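Side-chain contacts in glycosylation Associate Protein 1 (Streptococcus agalactiae serotype V, PDB 6OYC), which probably acts with two partner proteins in a complex serving the glycosylation and accessory Sec export of a secreted protein, and may bind sugars: residues F24-T27 with N28-F31; L112-S116 with G117-A121; E258-A262 with H263-E267; Q471-E474 with K475-Y479; Q505-E508 with R509-S513. All blocks are in the same frame, centred on the assembly; numbering follows the deposited sequence.

Interaction 1 (F24-T27 with N28-F31); sequences FKPT and NVGF. With SO4 (sulfate ion), chain K.
A type I beta turn from Pro26 to Val29, in the loop between strand 2-5 and helix 33-43, brings Pro26 and Lys25 against Val29 and illustrates how one lysine can brace a turn. The Lys25 chain runs out with CG anti to the backbone N (chi1 178°) and then bends at the last torsion, which carries NZ back to the turn. There the ammonium takes two carbonyl oxygens: Lys25 NZ donates to Val29 O at 3.1 Å, approaching almost in line with the carbonyl bond, and to Pro26 O at 2.6 Å. Both ends of the turn are thereby tied to one charge. The Pro26 ring and the Val29 side chain lie alongside each other and point the same way, with Pro26 CG 4.0 Å from Val29 CG2. Asn28 OD1 rests 3.4 Å from Pro26 CB. Thr27 turns outward and grips a sulfate, probably from the crystallisation liquor: Thr27 N reaches O1 of the ion at 3.1 Å in a nearly straight bond (178°), and Thr27 OG1 meets the same oxygen at 2.8 Å. Pro26 also touches Arg358, which makes a cation-pi contact with Phe24. A hydroxyl and its own backbone N-H closing on one oxygen make a small anion site of the kind sulfate often marks, here on the corner of a type I beta turn.

Interaction 2 (L112-S116 with G117-A121); sequences LVKKS and GDLIA
Val113 packs tightly against Ile120 and Ala121. Its CG1 lies 4.0 Å from Ile120 CB, the two side chains crossing at a slant, and Val113 CB is equally far from Ala121 CB. Between them Val113 O accepts two backbone bonds, from Ile120 N at 2.7 Å and from Ala121 N at 3.0 Å. Two residues facing one define a classic beta bulge, set into the antiparallel hairpin of strands 111-115 and 118-125. On the opposite face, Leu112 CD2 touches Leu119 CD1 at 4.1 Å; Leu119 CG stands anti to the backbone N (chi1 -175°), and CD1 reaches back over Val113 O. Trp98 touches both Val113 and Ala121. Toward the hairpin's end the packing thins. Lys115 and Asp118 close a type I' turn by paired backbone bonds; beyond this pair Lys115 puts CB 3.9 Å from Ile120 CG1, while its bent chain leads away and NZ bonds Glu100 O. Ser116 and Gly117 are exposed at the tip, the backbone angles of Gly117 suiting glycine alone.

Interaction 3 (E258-A262 with H263-E267); sequences ERNNA and HNVLE. With SO4 (sulfate ion), chain J.
An N-cap at Asn261 opens helix 262-267, where Asn261 meets His263 and a sulfate, probably from the crystallisation liquor, sits beside the first turn. Asn261 OD1 accepts from His263 N at 3.0 Å, with the N-H bent to 130° and tilted modestly from the amide plane. CG anti to the backbone N (chi1 -169°) is what carries the amide forward over the helix start, alongside the His263 side chain; amide and imidazole planes stand 70° apart. The main chain continues the turn, Val265 N binding Asn261 O at 2.9 Å and Leu266 N binding Ala262 O at 2.8 Å. Beneath, Val265 CG2 packs on Asn260 CB at 3.9 Å, and the valine also meets Leu289 of helix 283-292. Three donors of the two segments hold the ion. Asn260 ND2 lies 3.0 Å from sulfate O3, an oxygen it shares with the backbone N of Asn261. Asn264 ND2 takes sulfate O2 at 2.9 Å, and Gln236 N adds a fourth donor. Asn260 ND2 also donates to Phe234 O, and its OD1 accepts from Phe256 N, fixing the amide's rotation. Amide and backbone N-H groups thus make these sulfate bonds without a charged side chain, and the nearby positive end of the helix dipole would probably favour an anion here.

Interaction 4 (Q471-E474 with K475-Y479); sequences QELE and KAIPY
Ile477 lies over the carbonyl of Leu473, one turn back, its CG1 3.2 Å from Leu473 O and its CD1 4.1 Å from Leu473 CB. Its CG1 is anti to the carbonyl carbon (chi1 -66°), which directs this branch back along the helix. The same oxygen accepts from Ile477 N at 2.9 Å. Both residues face inward onto Ile428 of the neighbouring strand 426-428. Glu472 O takes two donors in different ways: Ala476 N at 2.8 Å lies in its carbonyl plane, while Lys475 N at 2.9 Å comes from well above it. The carboxylates turn elsewhere, Glu472 OE1 to Glu468 N and Glu474 OE1 to the Ser338 hydroxyl. Pro478 has no N-H to give, and its CD and CG instead rest near Glu474 O, CD at 3.3 Å. With 3-10 geometry through 471-472 running into helix 473-481, kinked where proline interrupts the bonding, this is a proline-bent helix packed on a parallel alpha/beta sheet.

Interaction 5 (Q505-E508 with R509-S513); sequences QLVE and RIINS
Gln505 begins the walk along helix 505-512, a short amphipathic helix close to the C-terminus: its carbonyl oxygen accepts from Arg509 N at 2.9 Å, and the same Gln505 O lies over one face of the Arg509 guanidinium. Leu506 follows. Its O accepts from Ile510 N at 2.9 Å, nearly in line with the carbonyl, and its CG touches Ile510 CD1 at 4.4 Å, a loose apolar contact. Val507 makes the closer packing: CG1 meets Ile511 CD1 at 3.5 Å, the two side chains running alongside in the same direction, because Ile511 CG1 is swung anti to its carbonyl carbon (chi1 -76°) and so leans back toward the preceding turn. Leu506 and Val507 both rest on Met40 of helix 33-43, while Ile510 reaches Ile279 of strand 277-280, so the apolar side of this helix packs onto the first parallel-sheet layer. Glu508 lies on the exposed side, where its CG is 3.4 Å from Asn512 OD1, the carboxylate and amide planes 69° apart. Glu508 OE1 has a long, weak ion pair with Lys46. Just past the last turn, Ser513 OG donates to Ile510 O at 2.7 Å.

Overall arrangement
Along the chain the five contacts follow one another in order, sampling two parallel-sheet halves, consistent with the GT-B clan, and a large antiparallel sheet. Interaction 1 sits near the centre of the molecule, about 5 Å between centres; its loop leaves the seven-stranded parallel sheet but reaches Arg358 and Glu414 of the part carrying the six-stranded one, and its Asn28 touches Glu258 of interaction 3. Interactions 3 and 5 belong with the first sheet, their centres about 24 Å apart. Interaction 4 packs on the six-stranded sheet. Interaction 2 lies in the antiparallel sheet, its centre about 58 Å from that of interaction 5. The C-terminal helix thus ties the end of the chain back to the first sheet.

Interaction 1 (F24-T27 with N28-F31)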
loop_
_atom_site.group_PDB
_atom_site.type_symbol
_atom_site.label_atom_id
_atom_site.label_comp_id
_atom_site.label_asym_id
_atom_site.label_seq_id
_atom_site.Cartn_x
_atom_site.Cartn_y
_atom_site.Cartn_z
ATOM N N PHE A 24 7.758 0.489 10.170
ATOM C CA PHE A 24 6.835 -0.550 10.615
ATOM C C PHE A 24 5.625 -0.624 9.683
ATOM O O PHE A 24 4.478 -0.717 10.134
ATOM C CB PHE A 24 6.395 -0.307 12.064
ATOM C CG PHE A 24 6.157 -1.560 12.849
ATOM C CD1 PHE A 24 7.090 -2.588 12.841
ATOM C CD2 PHE A 24 4.994 -1.723 13.578
ATOM C CE1 PHE A 24 6.879 -3.754 13.563
ATOM C CE2 PHE A 24 4.772 -2.891 14.303
ATOM C CZ PHE A 24 5.721 -3.909 14.290
ATOM N N LYS A 25 5.861 -0.564 8.383
ATOM C CA LYS A 25 4.750 -0.556 7.433
ATOM C C LYS A 25 4.083 -1.933 7.370
ATOM O O LYS A 25 4.774 -2.942 7.248
ATOM C CB LYS A 25 5.249 -0.146 6.054
ATOM C CG LYS A 25 4.185 -0.136 4.955
ATOM C CD LYS A 25 4.874 -0.080 3.588
ATOM C CE LYS A 25 4.002 -0.617 2.461
ATOM N NZ LYS A 25 3.559 -2.015 2.698
ATOM N N PRO A 26 2.753 -2.015 7.469
ATOM C CA PRO A 26 2.068 -3.283 7.181
ATOM C C PRO A 26 2.209 -3.644 5.709
ATOM O O PRO A 26 2.243 -2.770 4.834
ATOM C CB PRO A 26 0.600 -3.000 7.538
ATOM C CG PRO A 26 0.578 -1.683 8.239
ATOM C CD PRO A 26 1.802 -0.933 7.788
ATOM N N THR A 27 2.279 -4.955 5.434
ATOM C CA THR A 27 2.450 -5.410 4.051
ATOM C C THR A 27 1.205 -5.191 3.188
ATOM O O THR A 27 1.319 -5.189 1.958
ATOM C CB THR A 27 2.838 -6.888 4.016
ATOM O OG1 THR A 27 2.095 -7.590 5.015
ATOM C CG2 THR A 27 4.329 -7.059 4.280
ATOM N N ASN A 28 0.033 -4.991 3.791
ATOM C CA ASN A 28 -1.224 -4.897 3.059
ATOM C C ASN A 28 -1.721 -3.470 2.870
ATOM O O ASN A 28 -2.830 -3.286 2.368
ATOM C CB ASN A 28 -2.316 -5.710 3.769
ATOM C CG ASN A 28 -2.703 -5.119 5.126
ATOM O OD1 ASN A 28 -1.886 -4.481 5.804
ATOM N ND2 ASN A 28 -3.953 -5.334 5.527
ATOM N N VAL A 29 -0.964 -2.465 3.292
ATOM C CA VAL A 29 -1.259 -1.075 2.978
ATOM C C VAL A 29 -0.381 -0.670 1.802
ATOM O O VAL A 29 0.834 -0.897 1.822
ATOM C CB VAL A 29 -1.019 -0.164 4.194
ATOM C CG1 VAL A 29 -1.282 1.321 3.846
ATOM C CG2 VAL A 29 -1.902 -0.594 5.347
ATOM N N GLY A 30 -0.986 -0.093 0.773
ATOM C CA GLY A 30 -0.192 0.356 -0.351
ATOM C C GLY A 30 -0.874 0.177 -1.684
ATOM O O GLY A 30 -2.104 0.301 -1.777
ATOM N N PHE A 31 -0.079 -0.138 -2.711
ATOM C CA PHE A 31 -0.555 -0.217 -4.089
ATOM C C PHE A 31 -1.819 -1.074 -4.190
ATOM O O PHE A 31 -1.869 -2.182 -3.651
ATOM C CB PHE A 31 0.558 -0.799 -4.971
ATOM C CG PHE A 31 0.164 -0.976 -6.402
ATOM C CD1 PHE A 31 0.270 0.083 -7.298
ATOM C CD2 PHE A 31 -0.365 -2.180 -6.845
ATOM C CE1 PHE A 31 -0.122 -0.064 -8.619
ATOM C CE2 PHE A 31 -0.757 -2.337 -8.168
ATOM C CZ PHE A 31 -0.632 -1.275 -9.058
HETATM S S SO4 K . 1.498 -7.515 9.020
HETATM O O1 SO4 K . 2.014 -7.041 7.739
HETATM O O2 SO4 K . 0.106 -7.078 9.198
HETATM O O3 SO4 K . 2.369 -7.011 10.079
HETATM O O4 SO4 K . 1.534 -8.981 9.051
#

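Interaction 2 (L112-S116 with G117-A121)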
loop_
_atom_site.group_PDB
_atom_site.type_symbol
_atom_site.label_atom_id
_atom_site.label_comp_id
_atom_site.label_asym_id
_atom_site.label_seq_id
_atom_site.Cartn_x
_atom_site.Cartn_y
_atom_site.Cartn_z
ATOM N N LEU A 112 13.794 11.340 20.981
ATOM C CA LEU A 112 13.244 11.550 22.313
ATOM C C LEU A 112 13.496 12.984 22.773
ATOM O O LEU A 112 14.638 13.465 22.733
ATOM C CB LEU A 112 13.853 10.565 23.308
ATOM C CG LEU A 112 13.553 9.119 22.915
ATOM C CD1 LEU A 112 14.404 8.134 23.742
ATOM C CD2 LEU A 112 12.044 8.836 23.060
ATOM N N VAL A 113 12.426 13.662 23.191
ATOM C CA VAL A 113 12.501 14.966 23.838
ATOM C C VAL A 113 12.317 14.745 25.336
ATOM O O VAL A 113 11.237 14.331 25.783
ATOM C CB VAL A 113 11.441 15.923 23.296
ATOM C CG1 VAL A 113 11.572 17.299 23.969
ATOM C CG2 VAL A 113 11.559 16.019 21.796
ATOM N N LYS A 114 13.368 15.029 26.109
ATOM C CA LYS A 114 13.385 14.842 27.554
ATOM C C LYS A 114 13.786 16.140 28.231
ATOM O O LYS A 114 14.403 17.021 27.622
ATOM C CB LYS A 114 14.353 13.724 27.994
ATOM C CG LYS A 114 14.000 12.306 27.467
ATOM C CD LYS A 114 14.678 11.167 28.254
ATOM C CE LYS A 114 14.506 9.827 27.515
ATOM N NZ LYS A 114 14.487 8.585 28.365
ATOM N N LYS A 115 13.441 16.233 29.514
ATOM C CA LYS A 115 13.803 17.366 30.361
ATOM C C LYS A 115 14.315 16.788 31.677
ATOM O O LYS A 115 13.535 16.229 32.459
ATOM C CB LYS A 115 12.596 18.300 30.554
ATOM C CG LYS A 115 12.753 19.448 31.543
ATOM C CD LYS A 115 13.944 20.345 31.235
ATOM C CE LYS A 115 13.992 21.567 32.183
ATOM N NZ LYS A 115 13.019 22.598 31.759
ATOM N N SER A 116 15.628 16.874 31.895
ATOM C CA SER A 116 16.290 16.265 33.055
ATOM C C SER A 116 15.795 14.846 33.324
ATOM O O SER A 116 15.406 14.498 34.437
ATOM C CB SER A 116 16.117 17.127 34.301
ATOM O OG SER A 116 16.308 18.493 33.981
ATOM N N GLY A 117 15.819 14.008 32.290
ATOM C CA GLY A 117 15.414 12.622 32.436
ATOM C C GLY A 117 13.929 12.356 32.313
ATOM O O GLY A 117 13.541 11.199 32.159
ATOM N N ASP A 118 13.082 13.386 32.379
ATOM C CA ASP A 118 11.646 13.209 32.189
ATOM C C ASP A 118 11.300 13.213 30.707
ATOM O O ASP A 118 11.641 14.157 29.988
ATOM C CB ASP A 118 10.865 14.320 32.892
ATOM C CG ASP A 118 10.668 14.045 34.357
ATOM O OD1 ASP A 118 11.388 13.168 34.891
ATOM O OD2 ASP A 118 9.803 14.704 34.976
ATOM N N LEU A 119 10.618 12.165 30.257
ATOM C CA LEU A 119 10.134 12.112 28.883
ATOM C C LEU A 119 9.116 13.225 28.645
ATOM O O LEU A 119 8.115 13.323 29.362
ATOM C CB LEU A 119 9.504 10.750 28.590
ATOM C CG LEU A 119 9.059 10.539 27.134
ATOM C CD1 LEU A 119 10.208 10.784 26.131
ATOM C CD2 LEU A 119 8.481 9.146 26.936
ATOM N N ILE A 120 9.374 14.074 27.654
ATOM C CA ILE A 120 8.387 15.044 27.198
ATOM C C ILE A 120 7.667 14.567 25.942
ATOM O O ILE A 120 6.453 14.713 25.833
ATOM C CB ILE A 120 9.042 16.419 26.958
ATOM C CG1 ILE A 120 9.799 16.881 28.202
ATOM C CG2 ILE A 120 7.987 17.426 26.561
ATOM C CD1 ILE A 120 8.956 16.839 29.428
ATOM N N ALA A 121 8.384 14.004 24.971
ATOM C CA ALA A 121 7.740 13.705 23.703
ATOM C C ALA A 121 8.553 12.685 22.927
ATOM O O ALA A 121 9.758 12.524 23.144
ATOM C CB ALA A 121 7.544 14.965 22.857
#

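Interaction 3 (E258-A262 with H263-E267)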
loop_
_atom_site.group_PDB
_atom_site.type_symbol
_atom_site.label_atom_id
_atom_site.label_comp_id
_atom_site.label_asym_id
_atom_site.label_seq_id
_atom_site.Cartn_x
_atom_site.Cartn_y
_atom_site.Cartn_z
ATOM N N GLU A 258 -7.096 -8.678 -2.477
ATOM C CA GLU A 258 -6.419 -8.442 -1.201
ATOM C C GLU A 258 -7.355 -7.802 -0.176
ATOM O O GLU A 258 -7.201 -8.033 1.023
ATOM C CB GLU A 258 -5.184 -7.568 -1.411
ATOM C CG GLU A 258 -4.397 -7.227 -0.134
ATOM C CD GLU A 258 -3.414 -6.051 -0.322
ATOM O OE1 GLU A 258 -2.192 -6.247 -0.109
ATOM O OE2 GLU A 258 -3.859 -4.932 -0.681
ATOM N N ARG A 259 -8.329 -7.009 -0.630
ATOM C CA ARG A 259 -9.295 -6.293 0.203
ATOM C C ARG A 259 -10.623 -7.025 0.347
ATOM O O ARG A 259 -11.236 -6.991 1.410
ATOM C CB ARG A 259 -9.574 -4.913 -0.393
ATOM C CG ARG A 259 -10.615 -4.092 0.340
ATOM C CD ARG A 259 -10.823 -2.733 -0.342
ATOM N NE ARG A 259 -11.437 -2.872 -1.663
ATOM C CZ ARG A 259 -10.827 -2.580 -2.811
ATOM N NH1 ARG A 259 -9.579 -2.112 -2.813
ATOM N NH2 ARG A 259 -11.470 -2.747 -3.964
ATOM N N ASN A 260 -11.087 -7.700 -0.688
ATOM C CA ASN A 260 -12.463 -8.145 -0.728
ATOM C C ASN A 260 -12.572 -9.637 -0.457
ATOM O O ASN A 260 -11.826 -10.437 -1.025
ATOM C CB ASN A 260 -13.082 -7.776 -2.072
ATOM C CG ASN A 260 -13.212 -6.273 -2.224
ATOM O OD1 ASN A 260 -12.783 -5.683 -3.224
ATOM N ND2 ASN A 260 -13.763 -5.635 -1.196
ATOM N N ASN A 261 -13.494 -9.992 0.430
ATOM C CA ASN A 261 -13.947 -11.367 0.574
ATOM C C ASN A 261 -14.972 -11.689 -0.520
ATOM O O ASN A 261 -16.052 -11.085 -0.573
ATOM C CB ASN A 261 -14.537 -11.556 1.967
ATOM C CG ASN A 261 -14.795 -12.997 2.289
ATOM O OD1 ASN A 261 -15.249 -13.764 1.438
ATOM N ND2 ASN A 261 -14.504 -13.381 3.522
ATOM N N ALA A 262 -14.624 -12.640 -1.395
ATOM C CA ALA A 262 -15.507 -13.024 -2.494
ATOM C C ALA A 262 -16.921 -13.351 -2.011
ATOM O O ALA A 262 -17.914 -12.956 -2.644
ATOM C CB ALA A 262 -14.910 -14.220 -3.232
ATOM N N HIS A 263 -17.035 -14.079 -0.894
ATOM C CA HIS A 263 -18.358 -14.368 -0.356
ATOM C C HIS A 263 -19.124 -13.080 -0.075
ATOM O O HIS A 263 -20.317 -12.978 -0.389
ATOM C CB HIS A 263 -18.250 -15.203 0.920
ATOM C CG HIS A 263 -19.539 -15.295 1.682
ATOM N ND1 HIS A 263 -20.545 -16.176 1.345
ATOM C CD2 HIS A 263 -19.999 -14.586 2.743
ATOM C CE1 HIS A 263 -21.559 -16.022 2.179
ATOM N NE2 HIS A 263 -21.253 -15.065 3.040
ATOM N N ASN A 264 -18.454 -12.087 0.522
ATOM C CA ASN A 264 -19.116 -10.818 0.801
ATOM C C ASN A 264 -19.518 -10.112 -0.483
ATOM O O ASN A 264 -20.587 -9.503 -0.555
ATOM C CB ASN A 264 -18.207 -9.911 1.632
ATOM C CG ASN A 264 -18.119 -10.346 3.076
ATOM O OD1 ASN A 264 -18.771 -11.312 3.492
ATOM N ND2 ASN A 264 -17.320 -9.629 3.857
ATOM N N VAL A 265 -18.666 -10.166 -1.506
ATOM C CA VAL A 265 -19.043 -9.589 -2.789
ATOM C C VAL A 265 -20.284 -10.290 -3.336
ATOM O O VAL A 265 -21.305 -9.654 -3.620
ATOM C CB VAL A 265 -17.871 -9.659 -3.781
ATOM C CG1 VAL A 265 -18.336 -9.172 -5.145
ATOM C CG2 VAL A 265 -16.690 -8.836 -3.259
ATOM N N LEU A 266 -20.217 -11.617 -3.469
ATOM C CA LEU A 266 -21.289 -12.377 -4.102
ATOM C C LEU A 266 -22.584 -12.337 -3.322
ATOM O O LEU A 266 -23.621 -12.728 -3.864
ATOM C CB LEU A 266 -20.878 -13.831 -4.275
ATOM C CG LEU A 266 -19.653 -13.984 -5.150
ATOM C CD1 LEU A 266 -18.947 -15.298 -4.836
ATOM C CD2 LEU A 266 -20.125 -13.913 -6.586
ATOM N N GLU A 267 -22.553 -11.884 -2.075
ATOM C CA GLU A 267 -23.755 -11.793 -1.272
ATOM C C GLU A 267 -24.452 -10.445 -1.410
ATOM O O GLU A 267 -25.664 -10.357 -1.164
ATOM C CB GLU A 267 -23.398 -12.083 0.195
ATOM C CG GLU A 267 -24.257 -11.431 1.241
ATOM C CD GLU A 267 -23.783 -11.723 2.662
ATOM O OE1 GLU A 267 -22.689 -11.228 3.035
ATOM O OE2 GLU A 267 -24.516 -12.433 3.403
HETATM S S SO4 J . -15.763 -6.479 1.988
HETATM O O1 SO4 J . -16.048 -5.128 1.494
HETATM O O2 SO4 J . -16.987 -7.112 2.488
HETATM O O3 SO4 J . -15.218 -7.298 0.885
HETATM O O4 SO4 J . -14.745 -6.407 3.055
#

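Interaction 4 (Q471-E474 with K475-Y479)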
loop_
_atom_site.group_PDB
_atom_site.type_symbol
_atom_site.label_atom_id
_atom_site.label_comp_id
_atom_site.label_asym_id
_atom_site.label_seq_id
_atom_site.Cartn_x
_atom_site.Cartn_y
_atom_site.Cartn_z
ATOM N N GLN A 471 14.663 -28.961 -4.778
ATOM C CA GLN A 471 15.876 -29.303 -5.518
ATOM C C GLN A 471 15.737 -29.008 -7.008
ATOM O O GLN A 471 16.746 -28.873 -7.708
ATOM C CB GLN A 471 16.253 -30.772 -5.266
ATOM C CG GLN A 471 15.897 -31.767 -6.365
ATOM C CD GLN A 471 16.413 -33.186 -6.072
ATOM O OE1 GLN A 471 17.594 -33.387 -5.768
ATOM N NE2 GLN A 471 15.523 -34.172 -6.173
ATOM N N GLU A 472 14.512 -28.855 -7.498
ATOM C CA GLU A 472 14.322 -28.431 -8.877
ATOM C C GLU A 472 14.801 -26.993 -9.124
ATOM O O GLU A 472 14.937 -26.598 -10.289
ATOM C CB GLU A 472 12.851 -28.608 -9.231
ATOM C CG GLU A 472 12.554 -28.872 -10.690
ATOM C CD GLU A 472 11.063 -29.074 -10.927
ATOM O OE1 GLU A 472 10.342 -29.369 -9.937
ATOM O OE2 GLU A 472 10.613 -28.921 -12.089
ATOM N N LEU A 473 15.068 -26.208 -8.068
ATOM C CA LEU A 473 15.793 -24.947 -8.238
ATOM C C LEU A 473 17.082 -25.147 -9.022
ATOM O O LEU A 473 17.505 -24.248 -9.767
ATOM C CB LEU A 473 16.139 -24.329 -6.883
ATOM C CG LEU A 473 15.027 -23.638 -6.093
ATOM C CD1 LEU A 473 15.561 -23.191 -4.725
ATOM C CD2 LEU A 473 14.416 -22.483 -6.886
ATOM N N GLU A 474 17.724 -26.315 -8.854
ATOM C CA GLU A 474 18.962 -26.617 -9.568
ATOM C C GLU A 474 18.745 -26.713 -11.071
ATOM O O GLU A 474 19.715 -26.623 -11.831
ATOM C CB GLU A 474 19.580 -27.917 -9.043
ATOM C CG GLU A 474 20.286 -27.779 -7.701
ATOM C CD GLU A 474 20.498 -29.119 -7.013
ATOM O OE1 GLU A 474 20.074 -29.280 -5.847
ATOM O OE2 GLU A 474 21.092 -30.016 -7.648
ATOM N N LYS A 475 17.504 -26.901 -11.510
ATOM C CA LYS A 475 17.144 -26.822 -12.920
ATOM C C LYS A 475 16.566 -25.460 -13.281
ATOM O O LYS A 475 16.934 -24.878 -14.308
ATOM C CB LYS A 475 16.127 -27.922 -13.253
ATOM C CG LYS A 475 15.707 -28.005 -14.708
ATOM C CD LYS A 475 14.766 -29.195 -14.941
ATOM C CE LYS A 475 14.293 -29.296 -16.403
ATOM N NZ LYS A 475 13.548 -30.568 -16.695
ATOM N N ALA A 476 15.699 -24.923 -12.415
ATOM C CA ALA A 476 14.976 -23.698 -12.728
ATOM C C ALA A 476 15.897 -22.478 -12.756
ATOM O O ALA A 476 15.712 -21.577 -13.583
ATOM C CB ALA A 476 13.839 -23.507 -11.722
ATOM N N ILE A 477 16.878 -22.413 -11.864
ATOM C CA ILE A 477 17.739 -21.232 -11.800
ATOM C C ILE A 477 18.596 -21.150 -13.065
ATOM O O ILE A 477 18.649 -20.077 -13.686
ATOM C CB ILE A 477 18.587 -21.219 -10.515
ATOM C CG1 ILE A 477 17.687 -21.048 -9.289
ATOM C CG2 ILE A 477 19.599 -20.105 -10.566
ATOM C CD1 ILE A 477 18.435 -21.049 -7.958
ATOM N N PRO A 478 19.268 -22.228 -13.506
ATOM C CA PRO A 478 19.997 -22.139 -14.787
ATOM C C PRO A 478 19.102 -21.844 -15.971
ATOM O O PRO A 478 19.514 -21.116 -16.882
ATOM C CB PRO A 478 20.654 -23.517 -14.911
ATOM C CG PRO A 478 20.819 -23.967 -13.501
ATOM C CD PRO A 478 19.573 -23.491 -12.807
ATOM N N TYR A 479 17.876 -22.377 -15.969
ATOM C CA TYR A 479 16.935 -22.154 -17.062
ATOM C C TYR A 479 16.751 -20.676 -17.390
ATOM O O TYR A 479 16.541 -20.310 -18.551
ATOM C CB TYR A 479 15.591 -22.769 -16.687
ATOM C CG TYR A 479 14.517 -22.648 -17.744
ATOM C CD1 TYR A 479 14.446 -23.565 -18.788
ATOM C CD2 TYR A 479 13.557 -21.639 -17.690
ATOM C CE1 TYR A 479 13.460 -23.479 -19.756
ATOM C CE2 TYR A 479 12.555 -21.548 -18.665
ATOM C CZ TYR A 479 12.520 -22.478 -19.695
ATOM O OH TYR A 479 11.550 -22.425 -20.673
#

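Interaction 5 (Q505-E508 with R509-S513)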
loop_
_atom_site.group_PDB
_atom_site.type_symbol
_atom_site.label_atom_id
_atom_site.label_comp_id
_atom_site.label_asym_id
_atom_site.label_seq_id
_atom_site.Cartn_x
_atom_site.Cartn_y
_atom_site.Cartn_z
ATOM N N GLN A 505 -6.521 0.267 -24.487
ATOM C CA GLN A 505 -7.548 -0.646 -24.975
ATOM C C GLN A 505 -8.356 -1.241 -23.830
ATOM O O GLN A 505 -9.569 -1.428 -23.952
ATOM C CB GLN A 505 -6.914 -1.746 -25.819
ATOM C CG GLN A 505 -6.332 -1.240 -27.123
ATOM C CD GLN A 505 -4.862 -0.896 -27.006
ATOM O OE1 GLN A 505 -4.335 -0.723 -25.898
ATOM N NE2 GLN A 505 -4.193 -0.774 -28.152
ATOM N N LEU A 506 -7.703 -1.547 -22.717
ATOM C CA LEU A 506 -8.419 -2.034 -21.546
ATOM C C LEU A 506 -9.429 -0.998 -21.054
ATOM O O LEU A 506 -10.597 -1.322 -20.794
ATOM C CB LEU A 506 -7.407 -2.394 -20.454
ATOM C CG LEU A 506 -7.902 -3.230 -19.282
ATOM C CD1 LEU A 506 -8.709 -4.419 -19.764
ATOM C CD2 LEU A 506 -6.721 -3.679 -18.453
ATOM N N VAL A 507 -8.995 0.265 -20.948
ATOM C CA VAL A 507 -9.882 1.334 -20.485
ATOM C C VAL A 507 -11.099 1.442 -21.390
ATOM O O VAL A 507 -12.239 1.557 -20.925
ATOM C CB VAL A 507 -9.124 2.672 -20.418
ATOM C CG1 VAL A 507 -10.100 3.826 -20.288
ATOM C CG2 VAL A 507 -8.135 2.673 -19.261
ATOM N N GLU A 508 -10.869 1.411 -22.701
ATOM C CA GLU A 508 -11.969 1.504 -23.650
ATOM C C GLU A 508 -12.890 0.294 -23.557
ATOM O O GLU A 508 -14.109 0.429 -23.691
ATOM C CB GLU A 508 -11.413 1.661 -25.063
ATOM C CG GLU A 508 -12.352 2.383 -25.999
ATOM C CD GLU A 508 -12.493 3.855 -25.655
ATOM O OE1 GLU A 508 -11.666 4.373 -24.860
ATOM O OE2 GLU A 508 -13.436 4.492 -26.183
ATOM N N ARG A 509 -12.333 -0.894 -23.318
ATOM C CA ARG A 509 -13.170 -2.078 -23.120
ATOM C C ARG A 509 -14.055 -1.924 -21.888
ATOM O O ARG A 509 -15.255 -2.215 -21.933
ATOM C CB ARG A 509 -12.294 -3.329 -23.006
ATOM C CG ARG A 509 -13.063 -4.620 -22.714
ATOM C CD ARG A 509 -12.197 -5.849 -22.990
ATOM N NE ARG A 509 -11.760 -5.882 -24.384
ATOM C CZ ARG A 509 -10.513 -5.658 -24.787
ATOM N NH1 ARG A 509 -9.557 -5.395 -23.902
ATOM N NH2 ARG A 509 -10.221 -5.701 -26.081
ATOM N N ILE A 510 -13.468 -1.476 -20.774
ATOM C CA ILE A 510 -14.242 -1.202 -19.565
ATOM C C ILE A 510 -15.340 -0.198 -19.869
ATOM O O ILE A 510 -16.512 -0.413 -19.542
ATOM C CB ILE A 510 -13.321 -0.694 -18.435
ATOM C CG1 ILE A 510 -12.339 -1.779 -18.009
ATOM C CG2 ILE A 510 -14.133 -0.232 -17.232
ATOM C CD1 ILE A 510 -11.187 -1.239 -17.195
ATOM N N ILE A 511 -14.976 0.892 -20.542
ATOM C CA ILE A 511 -15.891 2.017 -20.730
ATOM C C ILE A 511 -17.069 1.630 -21.613
ATOM O O ILE A 511 -18.213 2.013 -21.343
ATOM C CB ILE A 511 -15.137 3.217 -21.319
ATOM C CG1 ILE A 511 -14.307 3.900 -20.240
ATOM C CG2 ILE A 511 -16.107 4.219 -21.915
ATOM C CD1 ILE A 511 -13.413 4.950 -20.805
ATOM N N ASN A 512 -16.808 0.910 -22.704
ATOM C CA ASN A 512 -17.856 0.580 -23.668
ATOM C C ASN A 512 -18.581 -0.714 -23.337
ATOM O O ASN A 512 -19.465 -1.116 -24.095
ATOM C CB ASN A 512 -17.282 0.498 -25.095
ATOM C CG ASN A 512 -16.751 1.845 -25.596
ATOM O OD1 ASN A 512 -15.673 1.919 -26.195
ATOM N ND2 ASN A 512 -17.504 2.916 -25.341
ATOM N N SER A 513 -18.223 -1.383 -22.239
ATOM C CA SER A 513 -19.002 -2.540 -21.815
ATOM C C SER A 513 -20.405 -2.140 -21.367
ATOM O O SER A 513 -21.274 -3.002 -21.207
ATOM C CB SER A 513 -18.269 -3.277 -20.692
ATOM O OG SER A 513 -18.238 -2.475 -19.530
#